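Local structure of putative uncharacterized protein PH0300 (Pyrococcus horikoshii, 3VRH) at residues 60-65 with 202-207; 25-30 with 208-213; 52-57 with 96-101. The protein catalyses the ATP-dependent 2-thiolation of 5-methyluridine 54 in the T loop of tRNA, a modification that stabilises tRNA against heat. All coordinates share one frame; numbering follows the deposited sequence.

Overall arrangement
Contacts 1 and 2 share helix 201-211, and their centres lie about 8 Å apart: its earlier turns meet helix 58-69 in contact 1, and its last turn meets the zinc-bearing N-terminal module in contact 2. A polar link between the two runs from Tyr29 OH to Glu203 OE2, 2.7 Å, probably a hydrogen bond. Contact 3, centred about 11 Å from contact 1, uses strand 49-53 and the loop that leads into helix 58-69. Both touch the bicine that sits in the ATP-site region, and Ser60 OG lies 3.2 Å from Ser55 N. Contact 2 is farther from contact 3, about 16 Å between centres, yet Leu213 CD2 still reaches Gln97 CG at 3.8 Å.

Contact 1: residues 60-65 with 202-207; sequences SAVTAY and REVVAY. With BCN (bicine), chain D.
Val62 and Val204 mark the closest backbone approach, 7.0 Å from CA to CA, where the axes of helical segments 60-65 and 202-207 pass 10.1 Å apart with 68° between their directions. The steep crossing confines contact to four side chains, and the 216 Å² buried between the segments is apolar in character. Val62 carries the middle of it, spreading its two methyls over different partners. CG1 stands anti to the backbone N (chi1 162°) and approaches the Tyr207 ring obliquely, 3.8 Å from CD1, whereas CG2 meets Val204 CG1 at 4.0 Å. One turn on, Tyr65 and Tyr207 come together at about a right angle. Their ring planes are inclined by 74°, an oblique pair. Tyr65 CD1 lies in the plane of the Tyr207 ring, at its edge, 3.8 Å from CE1; the Tyr207 hydroxyl continues past it, with OH 3.4 Å from Tyr65 CE1. That hydroxyl is hydrogen-bonded to Glu31 OE1, which helps fix the outer end of the ring, while Phe30 of helix 23-40 stacks on Tyr207. The hydroxyl of this buried tyrosine therefore has a polar partner although its contact with Tyr65 is through carbon. At the start of segment 60-65 the helix turns to the ligand: Ser60 N donates a nearly straight bond to bicine O4 at 3.0 Å. The same O4 donates to Ser60 OG at 2.7 Å. Thus one hydroxyl of the ligand is gripped by both backbone and side chain of Ser60. Ligand contacts at the N-terminal end of the helix that follows the first nucleotide-binding loop are those of the PP-loop ATPase fold; in this protein the flank of that helix packs on helix 201-211.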
ATOM      1  N   SER A  60     -12.015   3.287  22.176  1.00 20.44           N
ATOM      2  CA  SER A  60     -12.033   4.425  23.061  1.00 23.36           C
ATOM      3  C   SER A  60     -12.333   3.986  24.498  1.00 21.45           C
ATOM      4  O   SER A  60     -11.831   4.584  25.446  1.00 23.16           O
ATOM      5  CB  SER A  60     -13.044   5.462  22.569  1.00 26.06           C
ATOM      6  OG  SER A  60     -14.310   4.883  22.329  1.00 27.13           O
ATOM      7  N   ALA A  61     -13.124   2.927  24.666  1.00 19.16           N
ATOM      8  CA  ALA A  61     -13.418   2.423  25.999  1.00 19.84           C
ATOM      9  C   ALA A  61     -12.176   1.900  26.703  1.00 20.83           C
ATOM     10  O   ALA A  61     -11.952   2.188  27.873  1.00 20.47           O
ATOM     11  CB  ALA A  61     -14.480   1.328  25.945  1.00 17.83           C
ATOM     12  N   VAL A  62     -11.393   1.093  25.994  1.00 22.37           N
ATOM     13  CA  VAL A  62     -10.188   0.504  26.559  1.00 22.68           C
ATOM     14  C   VAL A  62      -9.163   1.622  26.792  1.00 23.94           C
ATOM     15  O   VAL A  62      -8.399   1.597  27.764  1.00 22.22           O
ATOM     16  CB  VAL A  62      -9.630  -0.616  25.613  1.00 24.69           C
ATOM     17  CG1 VAL A  62      -8.169  -0.954  25.922  1.00 20.27           C
ATOM     18  CG2 VAL A  62     -10.502  -1.872  25.715  1.00 26.95           C
ATOM     19  N   THR A  63      -9.164   2.613  25.903  1.00 19.79           N
ATOM     20  CA  THR A  63      -8.240   3.728  26.029  1.00 18.88           C
ATOM     21  C   THR A  63      -8.502   4.418  27.367  1.00 26.22           C
ATOM     22  O   THR A  63      -7.592   4.557  28.182  1.00 25.44           O
ATOM     23  CB  THR A  63      -8.386   4.758  24.895  1.00 21.28           C
ATOM     24  OG1 THR A  63      -8.049   4.151  23.643  1.00 23.13           O
ATOM     25  CG2 THR A  63      -7.470   5.950  25.119  1.00 20.65           C
ATOM     26  N   ALA A  64      -9.746   4.821  27.602  1.00 22.51           N
ATOM     27  CA  ALA A  64     -10.077   5.534  28.839  1.00 23.00           C
ATOM     28  C   ALA A  64      -9.858   4.644  30.045  1.00 22.23           C
ATOM     29  O   ALA A  64      -9.412   5.108  31.092  1.00 26.02           O
ATOM     30  CB  ALA A  64     -11.504   6.034  28.805  1.00 22.76           C
ATOM     31  N   TYR A  65     -10.165   3.365  29.888  1.00 21.02           N
ATOM     32  CA  TYR A  65      -9.995   2.412  30.959  1.00 24.69           C
ATOM     33  C   TYR A  65      -8.533   2.327  31.398  1.00 29.72           C
ATOM     34  O   TYR A  65      -8.239   2.385  32.590  1.00 23.97           O
ATOM     35  CB  TYR A  65     -10.514   1.019  30.564  1.00 24.06           C
ATOM     36  CG  TYR A  65     -10.523   0.029  31.725  1.00 24.56           C
ATOM     37  CD1 TYR A  65      -9.345  -0.577  32.161  1.00 22.01           C
ATOM     38  CD2 TYR A  65     -11.705  -0.298  32.381  1.00 27.92           C
ATOM     39  CE1 TYR A  65      -9.333  -1.470  33.200  1.00 26.25           C
ATOM     40  CE2 TYR A  65     -11.709  -1.197  33.454  1.00 29.24           C
ATOM     41  CZ  TYR A  65     -10.514  -1.782  33.852  1.00 33.76           C
ATOM     42  OH  TYR A  65     -10.489  -2.674  34.898  1.00 29.94           O
ATOM     43  N   ARG A 202      -6.804  -7.230  17.959  1.00 22.92           N
ATOM     44  CA  ARG A 202      -7.045  -8.489  18.642  1.00 24.65           C
ATOM     45  C   ARG A 202      -6.728  -8.379  20.150  1.00 23.30           C
ATOM     46  O   ARG A 202      -7.471  -8.891  20.997  1.00 20.96           O
ATOM     47  CB  ARG A 202      -6.172  -9.532  17.962  1.00 23.80           C
ATOM     48  CG  ARG A 202      -6.125 -10.872  18.582  1.00 27.38           C
ATOM     49  CD  ARG A 202      -4.899 -11.603  18.017  1.00 27.08           C
ATOM     50  NE  ARG A 202      -4.734 -12.869  18.699  1.00 31.41           N
ATOM     51  CZ  ARG A 202      -3.672 -13.209  19.422  1.00 28.64           C
ATOM     52  NH1 ARG A 202      -2.645 -12.379  19.532  1.00 32.05           N
ATOM     53  NH2 ARG A 202      -3.634 -14.403  20.004  1.00 32.16           N
ATOM     54  N   GLU A 203      -5.640  -7.692  20.489  1.00 20.32           N
ATOM     55  CA  GLU A 203      -5.309  -7.477  21.909  1.00 24.70           C
ATOM     56  C   GLU A 203      -6.333  -6.557  22.590  1.00 22.37           C
ATOM     57  O   GLU A 203      -6.695  -6.767  23.734  1.00 23.14           O
ATOM     58  CB  GLU A 203      -3.888  -6.935  22.054  1.00 23.81           C
ATOM     59  CG  GLU A 203      -2.859  -7.968  21.655  1.00 24.41           C
ATOM     60  CD  GLU A 203      -1.458  -7.426  21.591  1.00 26.43           C
ATOM     61  OE1 GLU A 203      -1.278  -6.221  21.314  1.00 25.14           O
ATOM     62  OE2 GLU A 203      -0.530  -8.227  21.808  1.00 25.22           O
ATOM     63  N   VAL A 204      -6.814  -5.552  21.860  1.00 23.32           N
ATOM     64  CA  VAL A 204      -7.852  -4.672  22.382  1.00 21.86           C
ATOM     65  C   VAL A 204      -9.123  -5.452  22.696  1.00 26.74           C
ATOM     66  O   VAL A 204      -9.659  -5.355  23.813  1.00 21.48           O
ATOM     67  CB  VAL A 204      -8.156  -3.504  21.437  1.00 22.53           C
ATOM     68  CG1 VAL A 204      -9.342  -2.703  21.943  1.00 22.88           C
ATOM     69  CG2 VAL A 204      -6.922  -2.609  21.281  1.00 20.89           C
ATOM     70  N   VAL A 205      -9.599  -6.234  21.728  1.00 23.67           N
ATOM     71  CA  VAL A 205     -10.735  -7.117  21.981  1.00 23.62           C
ATOM     72  C   VAL A 205     -10.506  -7.972  23.229  1.00 27.13           C
ATOM     73  O   VAL A 205     -11.355  -8.012  24.130  1.00 27.71           O
ATOM     74  CB  VAL A 205     -11.057  -8.036  20.778  1.00 23.00           C
ATOM     75  CG1 VAL A 205     -12.067  -9.124  21.192  1.00 22.53           C
ATOM     76  CG2 VAL A 205     -11.605  -7.213  19.619  1.00 22.65           C
ATOM     77  N   ALA A 206      -9.353  -8.625  23.306  1.00 23.82           N
ATOM     78  CA  ALA A 206      -9.072  -9.475  24.457  1.00 25.48           C
ATOM     79  C   ALA A 206      -9.039  -8.700  25.788  1.00 25.70           C
ATOM     80  O   ALA A 206      -9.443  -9.207  26.839  1.00 25.23           O
ATOM     81  CB  ALA A 206      -7.780 -10.262  24.237  1.00 28.25           C
ATOM     82  N   TYR A 207      -8.568  -7.462  25.745  1.00 25.38           N
ATOM     83  CA  TYR A 207      -8.470  -6.690  26.966  1.00 24.16           C
ATOM     84  C   TYR A 207      -9.843  -6.271  27.477  1.00 26.87           C
ATOM     85  O   TYR A 207     -10.142  -6.447  28.653  1.00 31.27           O
ATOM     86  CB  TYR A 207      -7.572  -5.474  26.779  1.00 24.93           C
ATOM     87  CG  TYR A 207      -7.297  -4.757  28.076  1.00 26.72           C
ATOM     88  CD1 TYR A 207      -8.109  -3.715  28.502  1.00 27.84           C
ATOM     89  CD2 TYR A 207      -6.241  -5.140  28.889  1.00 27.02           C
ATOM     90  CE1 TYR A 207      -7.868  -3.056  29.708  1.00 31.56           C
ATOM     91  CE2 TYR A 207      -5.986  -4.493  30.089  1.00 24.87           C
ATOM     92  CZ  TYR A 207      -6.800  -3.447  30.493  1.00 31.47           C
ATOM     93  OH  TYR A 207      -6.557  -2.796  31.686  1.00 30.35           O
TER
HETATM   94  N1  BCN D 403     -12.031   5.916  18.462  1.00 36.46           N
HETATM   95  C1  BCN D 403     -11.091   4.825  17.979  1.00 32.83           C
HETATM   96  C2  BCN D 403     -11.195   4.505  16.535  1.00 32.96           C
HETATM   97  O21 BCN D 403     -11.589   5.415  15.761  1.00 40.94           O
HETATM   98  O22 BCN D 403     -10.925   3.359  16.113  1.00 39.83           O
HETATM   99  C3  BCN D 403     -13.333   5.346  18.904  1.00 37.46           C
HETATM  100  C4  BCN D 403     -13.408   3.842  19.242  1.00 37.24           C
HETATM  101  O4  BCN D 403     -14.147   3.420  20.095  1.00 24.87           O
HETATM  102  C5  BCN D 403     -11.418   6.637  19.575  1.00 23.14           C
HETATM  103  C6  BCN D 403     -12.111   7.879  19.940  1.00 34.77           C
HETATM  104  O6  BCN D 403     -11.581   8.701  20.611  1.00 33.52           O

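Contact 2: residues 25-30 with 208-213; sequences HFKEYF and ALAVGL. With ZN (zinc ion), chain B.
This is a small surface contact between two helices, joining the N-terminal zinc module to the PP-loop domain: Lys27 on helix 23-40 lies against Ala210 and Val211 at the end of helix 201-211. The nearest backbone approach is Lys27 to Ala210, 7.4 Å between CA atoms, and only 136 Å² is buried. The lysine works through its aliphatic chain. CG is 4.2 Å from Ala210 CB, and farther out CE passes Val211 CG1 at 4.1 Å. A bend at chi3 (56°), between the two contacts, carries CE across to Val211; beyond it NZ forms a salt bridge with Glu24. Hydrocarbon thus covers the alanine and valine methyls while the charge is paired within its own helix. Beyond Val211, Gly212 adopts positive phi (78°), and Leu213 N reaches back to Ala208 O at 2.9 Å; with the weak Gly212 N to Leu209 O bond this forms a Schellman motif. Two residues before Lys27, near the start of helix 23-40, His25 ND1 binds zinc at 2.2 Å. Cys3, Cys6 and Cys22 complete a Cys3His site, the metal centre of the LIM-like N-terminal module.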
ATOM      1  N   HIS A  25      -2.017 -11.704  33.709  1.00 32.60           N
ATOM      2  CA  HIS A  25      -0.723 -11.369  33.130  1.00 30.28           C
ATOM      3  C   HIS A  25      -0.861 -10.756  31.746  1.00 32.86           C
ATOM      4  O   HIS A  25       0.019 -10.007  31.315  1.00 30.82           O
ATOM      5  CB  HIS A  25       0.244 -12.563  33.117  1.00 30.59           C
ATOM      6  CG  HIS A  25       0.926 -12.776  34.428  1.00 34.85           C
ATOM      7  ND1 HIS A  25       0.662 -13.860  35.229  1.00 33.49           N
ATOM      8  CD2 HIS A  25       1.801 -12.007  35.116  1.00 37.94           C
ATOM      9  CE1 HIS A  25       1.367 -13.776  36.340  1.00 36.16           C
ATOM     10  NE2 HIS A  25       2.066 -12.656  36.301  1.00 37.16           N
ATOM     11  N   PHE A  26      -1.958 -11.069  31.053  1.00 28.59           N
ATOM     12  CA  PHE A  26      -2.248 -10.383  29.800  1.00 28.00           C
ATOM     13  C   PHE A  26      -2.604  -8.916  30.050  1.00 27.59           C
ATOM     14  O   PHE A  26      -2.105  -8.023  29.357  1.00 23.81           O
ATOM     15  CB  PHE A  26      -3.390 -11.056  29.036  1.00 29.78           C
ATOM     16  CG  PHE A  26      -3.900 -10.230  27.898  1.00 31.60           C
ATOM     17  CD1 PHE A  26      -3.095  -9.985  26.786  1.00 27.10           C
ATOM     18  CD2 PHE A  26      -5.166  -9.667  27.944  1.00 31.16           C
ATOM     19  CE1 PHE A  26      -3.556  -9.208  25.734  1.00 30.12           C
ATOM     20  CE2 PHE A  26      -5.635  -8.887  26.897  1.00 29.17           C
ATOM     21  CZ  PHE A  26      -4.829  -8.654  25.790  1.00 30.01           C
ATOM     22  N   LYS A  27      -3.481  -8.681  31.033  1.00 27.14           N
ATOM     23  CA  LYS A  27      -3.879  -7.323  31.412  1.00 25.32           C
ATOM     24  C   LYS A  27      -2.639  -6.495  31.692  1.00 27.99           C
ATOM     25  O   LYS A  27      -2.478  -5.385  31.171  1.00 27.75           O
ATOM     26  CB  LYS A  27      -4.800  -7.353  32.639  1.00 27.48           C
ATOM     27  CG  LYS A  27      -6.255  -7.644  32.271  1.00 32.10           C
ATOM     28  CD  LYS A  27      -7.098  -8.184  33.437  1.00 34.23           C
ATOM     29  CE  LYS A  27      -7.091  -7.282  34.653  1.00 40.92           C
ATOM     30  NZ  LYS A  27      -8.156  -7.696  35.640  1.00 44.92           N
ATOM     31  N   GLU A  28      -1.751  -7.070  32.498  1.00 30.13           N
ATOM     32  CA  GLU A  28      -0.486  -6.440  32.861  1.00 28.82           C
ATOM     33  C   GLU A  28       0.388  -6.155  31.643  1.00 30.35           C
ATOM     34  O   GLU A  28       0.906  -5.044  31.484  1.00 28.96           O
ATOM     35  CB  GLU A  28       0.259  -7.322  33.869  1.00 33.57           C
ATOM     36  CG  GLU A  28       1.642  -6.812  34.229  1.00 39.07           C
ATOM     37  CD  GLU A  28       2.276  -7.557  35.411  1.00 49.73           C
ATOM     38  OE1 GLU A  28       1.783  -8.644  35.795  1.00 46.08           O
ATOM     39  OE2 GLU A  28       3.278  -7.043  35.959  1.00 55.69           O
ATOM     40  N   TYR A  29       0.547  -7.151  30.774  1.00 26.19           N
ATOM     41  CA  TYR A  29       1.284  -6.941  29.527  1.00 28.88           C
ATOM     42  C   TYR A  29       0.680  -5.781  28.723  1.00 29.65           C
ATOM     43  O   TYR A  29       1.399  -4.911  28.209  1.00 28.77           O
ATOM     44  CB  TYR A  29       1.319  -8.236  28.706  1.00 28.43           C
ATOM     45  CG  TYR A  29       1.464  -8.056  27.210  1.00 31.70           C
ATOM     46  CD1 TYR A  29       0.338  -7.903  26.405  1.00 27.70           C
ATOM     47  CD2 TYR A  29       2.717  -8.059  26.599  1.00 32.20           C
ATOM     48  CE1 TYR A  29       0.450  -7.734  25.041  1.00 29.37           C
ATOM     49  CE2 TYR A  29       2.848  -7.897  25.220  1.00 27.57           C
ATOM     50  CZ  TYR A  29       1.703  -7.739  24.446  1.00 36.24           C
ATOM     51  OH  TYR A  29       1.779  -7.568  23.080  1.00 31.71           O
ATOM     52  N   PHE A  30      -0.644  -5.742  28.644  1.00 26.27           N
ATOM     53  CA  PHE A  30      -1.302  -4.746  27.797  1.00 27.34           C
ATOM     54  C   PHE A  30      -1.088  -3.352  28.374  1.00 24.67           C
ATOM     55  O   PHE A  30      -0.752  -2.400  27.655  1.00 25.91           O
ATOM     56  CB  PHE A  30      -2.791  -5.066  27.685  1.00 24.76           C
ATOM     57  CG  PHE A  30      -3.542  -4.216  26.691  1.00 25.42           C
ATOM     58  CD1 PHE A  30      -4.104  -3.012  27.072  1.00 22.89           C
ATOM     59  CD2 PHE A  30      -3.755  -4.664  25.382  1.00 26.54           C
ATOM     60  CE1 PHE A  30      -4.824  -2.244  26.172  1.00 19.43           C
ATOM     61  CE2 PHE A  30      -4.473  -3.887  24.480  1.00 25.59           C
ATOM     62  CZ  PHE A  30      -5.007  -2.677  24.887  1.00 20.68           C
ATOM     63  N   ALA A 208     -10.668  -5.711  26.597  1.00 24.08           N
ATOM     64  CA  ALA A 208     -12.035  -5.333  26.943  1.00 27.33           C
ATOM     65  C   ALA A 208     -12.802  -6.474  27.597  1.00 26.18           C
ATOM     66  O   ALA A 208     -13.496  -6.288  28.582  1.00 28.37           O
ATOM     67  CB  ALA A 208     -12.783  -4.871  25.716  1.00 23.92           C
ATOM     68  N   LEU A 209     -12.685  -7.656  27.025  1.00 28.72           N
ATOM     69  CA  LEU A 209     -13.425  -8.800  27.521  1.00 30.13           C
ATOM     70  C   LEU A 209     -12.869  -9.208  28.872  1.00 29.16           C
ATOM     71  O   LEU A 209     -13.620  -9.607  29.755  1.00 30.06           O
ATOM     72  CB  LEU A 209     -13.363  -9.948  26.507  1.00 29.41           C
ATOM     73  CG  LEU A 209     -13.846  -9.433  25.135  1.00 37.33           C
ATOM     74  CD1 LEU A 209     -13.895 -10.515  24.041  1.00 42.29           C
ATOM     75  CD2 LEU A 209     -15.199  -8.689  25.270  1.00 38.20           C
ATOM     76  N   ALA A 210     -11.556  -9.069  29.039  1.00 30.72           N
ATOM     77  CA  ALA A 210     -10.918  -9.430  30.302  1.00 28.49           C
ATOM     78  C   ALA A 210     -11.366  -8.517  31.432  1.00 30.79           C
ATOM     79  O   ALA A 210     -11.558  -8.970  32.548  1.00 28.46           O
ATOM     80  CB  ALA A 210      -9.406  -9.429  30.172  1.00 27.22           C
ATOM     81  N   VAL A 211     -11.557  -7.234  31.145  1.00 28.70           N
ATOM     82  CA  VAL A 211     -11.939  -6.303  32.201  1.00 30.52           C
ATOM     83  C   VAL A 211     -13.451  -6.064  32.281  1.00 35.19           C
ATOM     84  O   VAL A 211     -13.901  -5.237  33.061  1.00 30.37           O
ATOM     85  CB  VAL A 211     -11.200  -4.951  32.098  1.00 27.55           C
ATOM     86  CG1 VAL A 211      -9.706  -5.141  32.345  1.00 30.02           C
ATOM     87  CG2 VAL A 211     -11.451  -4.294  30.741  1.00 28.11           C
ATOM     88  N   GLY A 212     -14.231  -6.780  31.474  1.00 31.14           N
ATOM     89  CA  GLY A 212     -15.678  -6.698  31.580  1.00 28.27           C
ATOM     90  C   GLY A 212     -16.285  -5.461  30.943  1.00 28.69           C
ATOM     91  O   GLY A 212     -17.397  -5.057  31.290  1.00 27.83           O
ATOM     92  N   LEU A 213     -15.558  -4.862  30.005  1.00 27.17           N
ATOM     93  CA  LEU A 213     -16.095  -3.776  29.203  1.00 22.74           C
ATOM     94  C   LEU A 213     -17.005  -4.326  28.104  1.00 24.60           C
ATOM     95  O   LEU A 213     -16.629  -5.235  27.377  1.00 27.73           O
ATOM     96  CB  LEU A 213     -14.960  -2.943  28.594  1.00 22.44           C
ATOM     97  CG  LEU A 213     -14.284  -1.898  29.485  1.00 23.28           C
ATOM     98  CD1 LEU A 213     -12.936  -1.512  28.859  1.00 23.40           C
ATOM     99  CD2 LEU A 213     -15.181  -0.661  29.678  1.00 19.63           C
TER
HETATM  100 ZN    ZN B 401      -0.125 -15.845  34.603  1.00 34.07          ZN

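Contact 3: residues 52-57 with 96-101; sequences VAVSGG and KQCKLI. With BCN (bicine), chain D.
The contact belongs to the PP-loop, the SGGKDS signature that follows the first strand of the nucleotide-binding domain, and here the loop is held from behind by Gln97 of helix 87-101. The amide of Gln97 bridges to the loop in two ways. NE2 donates to Gly56 O at 2.9 Å with 155° at the hydrogen; the acceptor lies close to the amide plane, but the donor stands above the carbonyl plane of Gly56, 55° out of it. OE1 accepts from a water 2.6 Å away, which in turn accepts from Gly56 N and donates to Gly57 O. Direct and water-mediated bonds together would fix the amide's rotation, and Glu214 O, which also accepts a hydrogen bond from NE2, supports the same orientation. The extended chain beyond CG lets Gln97 span to the backbone of Gly56. One residue on in the helix, Cys98 SG meets Val54 CG2 at 3.9 Å. The opposite face of the loop meets the ligand: Ser55 OG is 2.9 Å from bicine O4 in a hydrogen bond, and bicine O6 donates to Ala53 O at 2.8 Å. Ser55 OG also accepts from Gly57 N, an ST turn that helps shape the loop, with Gly57 as N-cap of the following helix. Gly57 CA lies 3.5 Å from bicine O4. Ala53 also binds ATP, consistent with bicine occupying part of the nucleotide site. In the fold, strand 49-53 lies between 73-80 and 150-152 in the parallel part of the sheet. Helix 87-101 packs beside helix 58-69, Gln97 touching Ala61 and Ile101 touching Ala64 and Tyr65, while Val54 and Cys98 both meet Cys76 of strand 73-80.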
ATOM      1  N   VAL A  52     -10.902  11.875  26.755  1.00 25.71           N
ATOM      2  CA  VAL A  52     -11.044  10.711  25.861  1.00 26.61           C
ATOM      3  C   VAL A  52     -12.438  10.717  25.240  1.00 27.47           C
ATOM      4  O   VAL A  52     -13.454  10.765  25.950  1.00 24.09           O
ATOM      5  CB  VAL A  52     -10.802   9.364  26.579  1.00 24.56           C
ATOM      6  CG1 VAL A  52     -10.948   8.199  25.598  1.00 26.74           C
ATOM      7  CG2 VAL A  52      -9.426   9.341  27.225  1.00 25.59           C
ATOM      8  N   ALA A  53     -12.479  10.706  23.913  1.00 24.11           N
ATOM      9  CA  ALA A  53     -13.746  10.738  23.184  1.00 29.04           C
ATOM     10  C   ALA A  53     -14.268   9.333  23.148  1.00 26.82           C
ATOM     11  O   ALA A  53     -13.698   8.488  22.472  1.00 30.94           O
ATOM     12  CB  ALA A  53     -13.537  11.255  21.754  1.00 31.65           C
ATOM     13  N   VAL A  54     -15.340   9.069  23.873  1.00 26.58           N
ATOM     14  CA  VAL A  54     -15.820   7.696  23.983  1.00 26.10           C
ATOM     15  C   VAL A  54     -17.089   7.469  23.143  1.00 25.32           C
ATOM     16  O   VAL A  54     -18.150   8.024  23.421  1.00 23.89           O
ATOM     17  CB  VAL A  54     -15.972   7.266  25.468  1.00 27.02           C
ATOM     18  CG1 VAL A  54     -14.650   7.461  26.191  1.00 25.69           C
ATOM     19  CG2 VAL A  54     -17.008   8.096  26.160  1.00 27.25           C
ATOM     20  N   SER A  55     -16.955   6.663  22.094  1.00 19.73           N
ATOM     21  CA  SER A  55     -18.059   6.401  21.167  1.00 24.50           C
ATOM     22  C   SER A  55     -18.989   5.315  21.689  1.00 21.51           C
ATOM     23  O   SER A  55     -20.078   5.117  21.160  1.00 24.14           O
ATOM     24  CB  SER A  55     -17.488   5.913  19.835  1.00 22.47           C
ATOM     25  OG  SER A  55     -16.764   4.702  20.067  1.00 22.79           O
ATOM     26  N   GLY A  56     -18.546   4.593  22.716  1.00 21.03           N
ATOM     27  CA  GLY A  56     -19.207   3.354  23.098  1.00 21.97           C
ATOM     28  C   GLY A  56     -18.559   2.132  22.450  1.00 19.89           C
ATOM     29  O   GLY A  56     -18.865   1.004  22.819  1.00 21.36           O
ATOM     30  N   GLY A  57     -17.665   2.362  21.485  1.00 23.37           N
ATOM     31  CA  GLY A  57     -16.879   1.298  20.855  1.00 22.11           C
ATOM     32  C   GLY A  57     -15.795   0.776  21.783  1.00 23.08           C
ATOM     33  O   GLY A  57     -15.491   1.394  22.810  1.00 24.90           O
ATOM     34  N   LYS A  96     -22.313   3.337  30.681  1.00 25.27           N
ATOM     35  CA  LYS A  96     -21.931   2.174  31.458  1.00 25.70           C
ATOM     36  C   LYS A  96     -20.407   2.001  31.530  1.00 27.28           C
ATOM     37  O   LYS A  96     -19.856   1.751  32.601  1.00 27.42           O
ATOM     38  CB  LYS A  96     -22.608   0.920  30.909  1.00 26.22           C
ATOM     39  CG  LYS A  96     -22.309  -0.316  31.739  1.00 32.93           C
ATOM     40  CD  LYS A  96     -23.190  -1.511  31.350  1.00 38.29           C
ATOM     41  CE  LYS A  96     -23.234  -2.560  32.471  1.00 43.36           C
ATOM     42  NZ  LYS A  96     -24.112  -3.720  32.137  1.00 45.67           N
ATOM     43  N   GLN A  97     -19.726   2.155  30.398  1.00 26.32           N
ATOM     44  CA  GLN A  97     -18.266   2.118  30.391  1.00 23.92           C
ATOM     45  C   GLN A  97     -17.631   3.130  31.352  1.00 22.16           C
ATOM     46  O   GLN A  97     -16.738   2.788  32.116  1.00 25.26           O
ATOM     47  CB  GLN A  97     -17.738   2.361  28.972  1.00 23.68           C
ATOM     48  CG  GLN A  97     -17.997   1.206  28.003  1.00 23.77           C
ATOM     49  CD  GLN A  97     -17.890   1.618  26.556  1.00 21.41           C
ATOM     50  OE1 GLN A  97     -17.521   2.759  26.239  1.00 22.80           O
ATOM     51  NE2 GLN A  97     -18.215   0.689  25.654  1.00 22.16           N
ATOM     52  N   CYS A  98     -18.058   4.381  31.290  1.00 21.70           N
ATOM     53  CA  CYS A  98     -17.465   5.409  32.146  1.00 26.40           C
ATOM     54  C   CYS A  98     -17.780   5.198  33.638  1.00 27.04           C
ATOM     55  O   CYS A  98     -16.970   5.530  34.507  1.00 27.86           O
ATOM     56  CB  CYS A  98     -17.854   6.809  31.667  1.00 25.21           C
ATOM     57  SG  CYS A  98     -17.186   7.200  29.974  1.00 27.02           S
ATOM     58  N   LYS A  99     -18.942   4.621  33.926  1.00 25.33           N
ATOM     59  CA  LYS A  99     -19.289   4.243  35.299  1.00 32.95           C
ATOM     60  C   LYS A  99     -18.302   3.180  35.783  1.00 33.30           C
ATOM     61  O   LYS A  99     -17.738   3.278  36.871  1.00 25.71           O
ATOM     62  CB  LYS A  99     -20.719   3.684  35.355  1.00 27.30           C
ATOM     63  CG  LYS A  99     -21.701   4.494  36.180  1.00 44.65           C
ATOM     64  CD  LYS A  99     -22.340   5.628  35.381  1.00 48.29           C
ATOM     65  CE  LYS A  99     -23.222   6.516  36.273  1.00 47.87           C
ATOM     66  NZ  LYS A  99     -22.416   7.296  37.267  1.00 50.97           N
ATOM     67  N   LEU A 100     -18.094   2.159  34.954  1.00 30.23           N
ATOM     68  CA  LEU A 100     -17.134   1.103  35.267  1.00 30.39           C
ATOM     69  C   LEU A 100     -15.725   1.680  35.415  1.00 29.23           C
ATOM     70  O   LEU A 100     -14.996   1.332  36.335  1.00 30.17           O
ATOM     71  CB  LEU A 100     -17.139   0.040  34.170  1.00 24.63           C
ATOM     72  CG  LEU A 100     -16.244  -1.166  34.453  1.00 37.70           C
ATOM     73  CD1 LEU A 100     -16.789  -1.922  35.657  1.00 36.66           C
ATOM     74  CD2 LEU A 100     -16.133  -2.086  33.232  1.00 29.90           C
ATOM     75  N   ILE A 101     -15.353   2.577  34.510  1.00 28.83           N
ATOM     76  CA  ILE A 101     -14.004   3.140  34.512  1.00 29.55           C
ATOM     77  C   ILE A 101     -13.853   4.088  35.681  1.00 28.87           C
ATOM     78  O   ILE A 101     -12.790   4.166  36.296  1.00 27.66           O
ATOM     79  CB  ILE A 101     -13.712   3.922  33.228  1.00 27.53           C
ATOM     80  CG1 ILE A 101     -13.582   2.969  32.040  1.00 26.50           C
ATOM     81  CG2 ILE A 101     -12.432   4.744  33.369  1.00 31.80           C
ATOM     82  CD1 ILE A 101     -13.744   3.662  30.720  1.00 20.72           C
TER
HETATM   83  N1  BCN D 403     -12.031   5.916  18.462  1.00 36.46           N
HETATM   84  C1  BCN D 403     -11.091   4.825  17.979  1.00 32.83           C
HETATM   85  C2  BCN D 403     -11.195   4.505  16.535  1.00 32.96           C
HETATM   86  O21 BCN D 403     -11.589   5.415  15.761  1.00 40.94           O
HETATM   87  O22 BCN D 403     -10.925   3.359  16.113  1.00 39.83           O
HETATM   88  C3  BCN D 403     -13.333   5.346  18.904  1.00 37.46           C
HETATM   89  C4  BCN D 403     -13.408   3.842  19.242  1.00 37.24           C
HETATM   90  O4  BCN D 403     -14.147   3.420  20.095  1.00 24.87           O
HETATM   91  C5  BCN D 403     -11.418   6.637  19.575  1.00 23.14           C
HETATM   92  C6  BCN D 403     -12.111   7.879  19.940  1.00 34.77           C
HETATM   93  O6  BCN D 403     -11.581   8.701  20.611  1.00 33.52           O
HETATM   94  O   HOH W   1     -16.398   3.945  24.250  1.00 20.71           O